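Local coordinates for protein nucleocapsid (Crimean-congo hemorrhagic fever virus, PDB 4AKL) that binds single- and double-stranded RNA, probably takes part in packaging the viral genome, and displays sequence-nonspecific double-stranded DNA endonuclease activity, at residues K411-L416 and E452-Q457; E38-L43 and C426-V431. One frame throughout, in Å; residues are numbered along the deposited sequence.

Interaction 1. Residues K411-L416 and E452-Q457; sequences KSILNL and EHLLHQ
The imidazole of His453 carries the amide of Gln457 over one face, CD standing 4.0 Å above the ring plane and displaced toward the rim, while the ammonium group of Lys411 arrives at its edge. Lys411 NZ donates to His453 NE2 over 3.1 Å, approaching from 21° outside the ring plane. The two flat groups come from successive turns of helix 450-460. His453 has CG anti to the backbone N (chi1 -178°), whereas Gln457 has CG anti to the carbonyl carbon, and both face the 3-10 turn 411-415. Lys411 spans the gap with its chain extended beyond CG, crossing both side chains at about a right angle. Its methylene CE lies 3.6 Å from Gln457 OE1, and CD1 of Leu414 reaches the same oxygen from the next part of the turn. Beside this polar group the contact is apolar: Leu454 divides its methyls, CD1 meeting Ile413 CD1 at 3.6 Å and CD2 resting on Lys411 CG at 3.8 Å. The ammonium also forms a salt bridge with Glu387, so a buried positive charge has both a carboxylate and an imidazole nitrogen as partners. In the conformer described, accepting at NE2 is consistent with that nitrogen being unprotonated, and the adjacent ammonium would be expected to disfavour a positively charged His453.

Interaction 2. Residues E38-L43 and C426-V431; sequences ESVPNL and CARTIV
An irregular loop, 38-43, leans against the N-terminal part of helix 425-440, joining a loop near the N terminus to a helix almost four hundred residues later. No direct hydrogen bond links the two segments; van der Waals contacts and one bridging water join them. At one end Val40 meets the guanidinium of Arg428. Its CG1, placed anti to the backbone N (chi1 178°), lies 3.3 Å from Arg428 NH1, while CG2 is farther from that nitrogen at 3.9 Å. The methyl approaches the flat group obliquely, and the two side chains cross at about a right angle. Arg428 bends at chi3 (-88°), and its NE donates to Asn423 O; a weak hydrogen bond from NH2 to Thr422 O adds to it. In the middle of the contact, a water donates to Pro41 O at 2.8 Å and to Thr429 OG1 at 2.9 Å, bridging the loop carbonyl to the helix. That hydroxyl is also hydrogen-bonded to Pro425 O, one turn back in the helix, so it joins the local backbone to the water bridge. Pro41 CD lies 4.4 Å from Thr429 OG1. At the other end CD1 of Leu43 lies 4.3 Å from Thr429 CG2, a loose contact, which leaves the two branches of the threonine with separate tasks, one polar and one apolar. Leu43 continues along helix 425-440 to Leu433 and Ile436 and also touches Glu69 and Ala70 of helix 56-71, which Thr429 meets at Ala70 as well. Leu43 thus sits between helices 425-440 and 56-71, shortly before helix 45-52 begins, while Ile430 and Val431 of helix 425-440 pack against helix 163-181.

In the fold
Interactions 1 and 2 have centres about 11 Å apart and adjoin through helix 425-440. Their segments alternate along the chain, in the order 38-43, 411-416, 426-431 and 452-457. The 3-10 turn of interaction 1 leads shortly into the helix of interaction 2, and Leu416 touches both Cys426 and Thr429; Ile430 in turn reaches Leu455 on helix 450-460, the next helix in the chain. Interaction 1 is buried about 12 Å from the centre of the chain, and interaction 2 lies nearer the periphery, at about 23 Å. In this largely helical nucleocapsid protein, interaction 1 packs C-terminal elements together, and interaction 2 fastens an N-terminal loop to the same region.

Interaction 1. Residues K411-L416 and E452-Q457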
# COMPACT_ATOMS: atom_id res chain seq x y z
N LYS A 411 -6.85 9.61 -5.12
CA LYS A 411 -5.81 9.92 -4.17
C LYS A 411 -5.20 11.35 -4.26
O LYS A 411 -4.31 11.69 -3.45
CB LYS A 411 -4.80 8.77 -4.13
CG LYS A 411 -5.36 7.67 -3.26
CD LYS A 411 -4.57 6.42 -3.25
CE LYS A 411 -5.27 5.41 -2.37
NZ LYS A 411 -4.63 4.12 -2.50
N SER A 412 -5.67 12.17 -5.22
CA SER A 412 -5.26 13.54 -5.27
C SER A 412 -5.72 14.25 -4.03
O SER A 412 -5.13 15.26 -3.67
CB SER A 412 -5.73 14.24 -6.51
OG SER A 412 -5.06 13.75 -7.66
N ILE A 413 -6.77 13.72 -3.38
CA ILE A 413 -7.21 14.17 -2.05
C ILE A 413 -6.09 14.25 -1.02
O ILE A 413 -6.12 15.13 -0.16
CB ILE A 413 -8.40 13.26 -1.52
CG1 ILE A 413 -9.69 13.69 -2.16
CG2 ILE A 413 -8.64 13.45 -0.08
CD1 ILE A 413 -10.82 12.61 -2.10
N LEU A 414 -5.12 13.34 -1.08
CA LEU A 414 -4.02 13.32 -0.13
C LEU A 414 -3.07 14.52 -0.31
O LEU A 414 -2.26 14.77 0.56
CB LEU A 414 -3.23 12.01 -0.27
CG LEU A 414 -3.99 10.77 0.18
CD1 LEU A 414 -3.17 9.53 -0.08
CD2 LEU A 414 -4.40 10.87 1.66
N ASN A 415 -3.16 15.21 -1.44
CA ASN A 415 -2.50 16.50 -1.65
C ASN A 415 -3.24 17.68 -0.97
O ASN A 415 -2.69 18.77 -0.90
CB ASN A 415 -2.35 16.79 -3.15
CG ASN A 415 -1.39 17.91 -3.43
OD1 ASN A 415 -0.38 18.09 -2.72
ND2 ASN A 415 -1.69 18.70 -4.45
N LEU A 416 -4.47 17.47 -0.48
CA LEU A 416 -5.19 18.54 0.25
C LEU A 416 -4.55 18.68 1.61
O LEU A 416 -4.27 17.65 2.25
CB LEU A 416 -6.68 18.26 0.41
CG LEU A 416 -7.56 18.50 -0.81
CD1 LEU A 416 -8.92 17.86 -0.60
CD2 LEU A 416 -7.69 20.01 -1.17
N GLU A 452 -12.78 5.73 3.86
CA GLU A 452 -12.09 5.17 5.05
C GLU A 452 -10.61 4.85 4.79
O GLU A 452 -9.76 5.14 5.65
CB GLU A 452 -12.82 3.94 5.59
CG GLU A 452 -14.12 4.31 6.20
CD GLU A 452 -14.89 3.17 6.75
OE1 GLU A 452 -14.38 2.06 6.73
OE2 GLU A 452 -16.03 3.39 7.22
N HIS A 453 -10.31 4.28 3.61
CA HIS A 453 -8.94 4.00 3.14
C HIS A 453 -8.19 5.35 3.12
O HIS A 453 -7.06 5.46 3.58
CB HIS A 453 -9.07 3.31 1.75
CG HIS A 453 -7.80 2.88 1.08
ND1 HIS A 453 -6.90 1.99 1.64
CD2 HIS A 453 -7.31 3.19 -0.14
CE1 HIS A 453 -5.90 1.79 0.79
NE2 HIS A 453 -6.13 2.51 -0.30
N LEU A 454 -8.85 6.38 2.56
CA LEU A 454 -8.24 7.70 2.51
C LEU A 454 -7.94 8.27 3.92
O LEU A 454 -6.88 8.78 4.14
CB LEU A 454 -9.08 8.69 1.73
CG LEU A 454 -9.14 8.54 0.21
CD1 LEU A 454 -10.26 9.51 -0.31
CD2 LEU A 454 -7.78 8.76 -0.56
N LEU A 455 -8.88 8.18 4.85
CA LEU A 455 -8.65 8.64 6.23
C LEU A 455 -7.49 7.91 6.91
O LEU A 455 -6.66 8.52 7.59
CB LEU A 455 -9.91 8.48 7.09
CG LEU A 455 -9.85 9.00 8.55
CD1 LEU A 455 -9.49 10.46 8.60
CD2 LEU A 455 -11.17 8.75 9.30
N HIS A 456 -7.46 6.61 6.73
CA HIS A 456 -6.44 5.74 7.29
C HIS A 456 -5.07 6.25 6.86
O HIS A 456 -4.22 6.50 7.68
CB HIS A 456 -6.67 4.31 6.84
CG HIS A 456 -5.74 3.34 7.44
ND1 HIS A 456 -5.90 2.85 8.73
CD2 HIS A 456 -4.63 2.76 6.96
CE1 HIS A 456 -4.92 2.01 9.00
NE2 HIS A 456 -4.14 1.93 7.94
N GLN A 457 -4.93 6.43 5.57
CA GLN A 457 -3.71 6.94 4.97
C GLN A 457 -3.33 8.32 5.44
O GLN A 457 -2.17 8.56 5.59
CB GLN A 457 -3.84 6.92 3.46
CG GLN A 457 -3.73 5.47 3.00
CD GLN A 457 -4.03 5.30 1.61
OE1 GLN A 457 -3.61 6.09 0.76
NE2 GLN A 457 -4.78 4.27 1.33

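Interaction 2. Residues E38-L43 and C426-V431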
# COMPACT_ATOMS: atom_id res chain seq x y z
N GLU A 38 -7.75 26.40 -6.43
CA GLU A 38 -8.03 27.76 -5.91
C GLU A 38 -9.01 27.84 -4.74
O GLU A 38 -9.10 28.87 -4.10
CB GLU A 38 -8.51 28.66 -7.03
CG GLU A 38 -7.34 29.28 -7.79
CD GLU A 38 -7.78 29.93 -9.07
OE1 GLU A 38 -8.90 29.59 -9.55
OE2 GLU A 38 -7.02 30.76 -9.60
N SER A 39 -9.74 26.78 -4.47
CA SER A 39 -10.68 26.78 -3.33
C SER A 39 -11.09 25.39 -2.98
O SER A 39 -11.13 24.51 -3.82
CB SER A 39 -11.95 27.60 -3.65
OG SER A 39 -12.61 27.04 -4.75
N VAL A 40 -11.41 25.20 -1.71
CA VAL A 40 -11.80 23.90 -1.21
C VAL A 40 -13.10 23.47 -1.92
O VAL A 40 -14.02 24.25 -2.01
CB VAL A 40 -11.96 23.90 0.33
CG1 VAL A 40 -12.41 22.53 0.84
CG2 VAL A 40 -10.66 24.31 1.00
N PRO A 41 -13.16 22.23 -2.43
CA PRO A 41 -14.35 21.84 -3.11
C PRO A 41 -15.54 21.74 -2.15
O PRO A 41 -15.41 21.29 -1.01
CB PRO A 41 -14.01 20.46 -3.69
CG PRO A 41 -12.57 20.25 -3.45
CD PRO A 41 -12.21 21.10 -2.33
N ASN A 42 -16.70 22.18 -2.62
CA ASN A 42 -17.91 22.18 -1.84
C ASN A 42 -18.76 21.07 -2.41
O ASN A 42 -19.23 21.16 -3.56
CB ASN A 42 -18.62 23.51 -1.94
CG ASN A 42 -19.76 23.65 -0.91
OD1 ASN A 42 -20.38 22.68 -0.51
ND2 ASN A 42 -20.01 24.88 -0.49
N LEU A 43 -18.95 20.03 -1.61
CA LEU A 43 -19.67 18.86 -2.06
C LEU A 43 -21.07 18.77 -1.45
O LEU A 43 -21.76 17.77 -1.64
CB LEU A 43 -18.84 17.60 -1.73
CG LEU A 43 -17.35 17.55 -2.14
CD1 LEU A 43 -16.72 16.20 -1.79
CD2 LEU A 43 -17.16 17.83 -3.61
N CYS A 426 -8.28 18.47 3.74
CA CYS A 426 -8.17 17.07 3.45
C CYS A 426 -9.26 16.31 4.19
O CYS A 426 -10.07 15.57 3.57
CB CYS A 426 -6.81 16.54 3.89
SG CYS A 426 -6.58 14.78 3.43
N ALA A 427 -9.29 16.48 5.51
CA ALA A 427 -10.24 15.75 6.33
C ALA A 427 -11.68 16.20 6.00
O ALA A 427 -12.58 15.38 5.86
CB ALA A 427 -9.93 15.92 7.79
N ARG A 428 -11.91 17.49 5.82
CA ARG A 428 -13.27 17.90 5.48
C ARG A 428 -13.79 17.15 4.25
O ARG A 428 -14.94 16.71 4.24
CB ARG A 428 -13.37 19.39 5.28
CG ARG A 428 -13.30 20.14 6.59
CD ARG A 428 -13.47 21.61 6.40
NE ARG A 428 -12.20 22.30 6.13
CZ ARG A 428 -11.90 23.06 5.06
NH1 ARG A 428 -12.77 23.31 4.07
NH2 ARG A 428 -10.71 23.60 4.99
N THR A 429 -12.94 16.99 3.25
CA THR A 429 -13.33 16.43 1.98
C THR A 429 -13.53 14.90 2.06
O THR A 429 -14.46 14.36 1.41
CB THR A 429 -12.27 16.77 0.94
OG1 THR A 429 -12.08 18.19 0.92
CG2 THR A 429 -12.65 16.23 -0.48
N ILE A 430 -12.68 14.20 2.81
CA ILE A 430 -12.83 12.77 3.10
C ILE A 430 -14.18 12.49 3.76
O ILE A 430 -14.88 11.59 3.36
CB ILE A 430 -11.70 12.26 4.02
CG1 ILE A 430 -10.37 12.15 3.25
CG2 ILE A 430 -12.03 10.88 4.61
CD1 ILE A 430 -9.10 11.83 4.07
N VAL A 431 -14.51 13.28 4.77
CA VAL A 431 -15.75 13.17 5.56
C VAL A 431 -17.00 13.41 4.69
O VAL A 431 -18.01 12.67 4.80
CB VAL A 431 -15.72 14.19 6.77
CG1 VAL A 431 -17.07 14.47 7.29
CG2 VAL A 431 -14.81 13.67 7.85
O HOH W 1 -14.75 19.24 0.80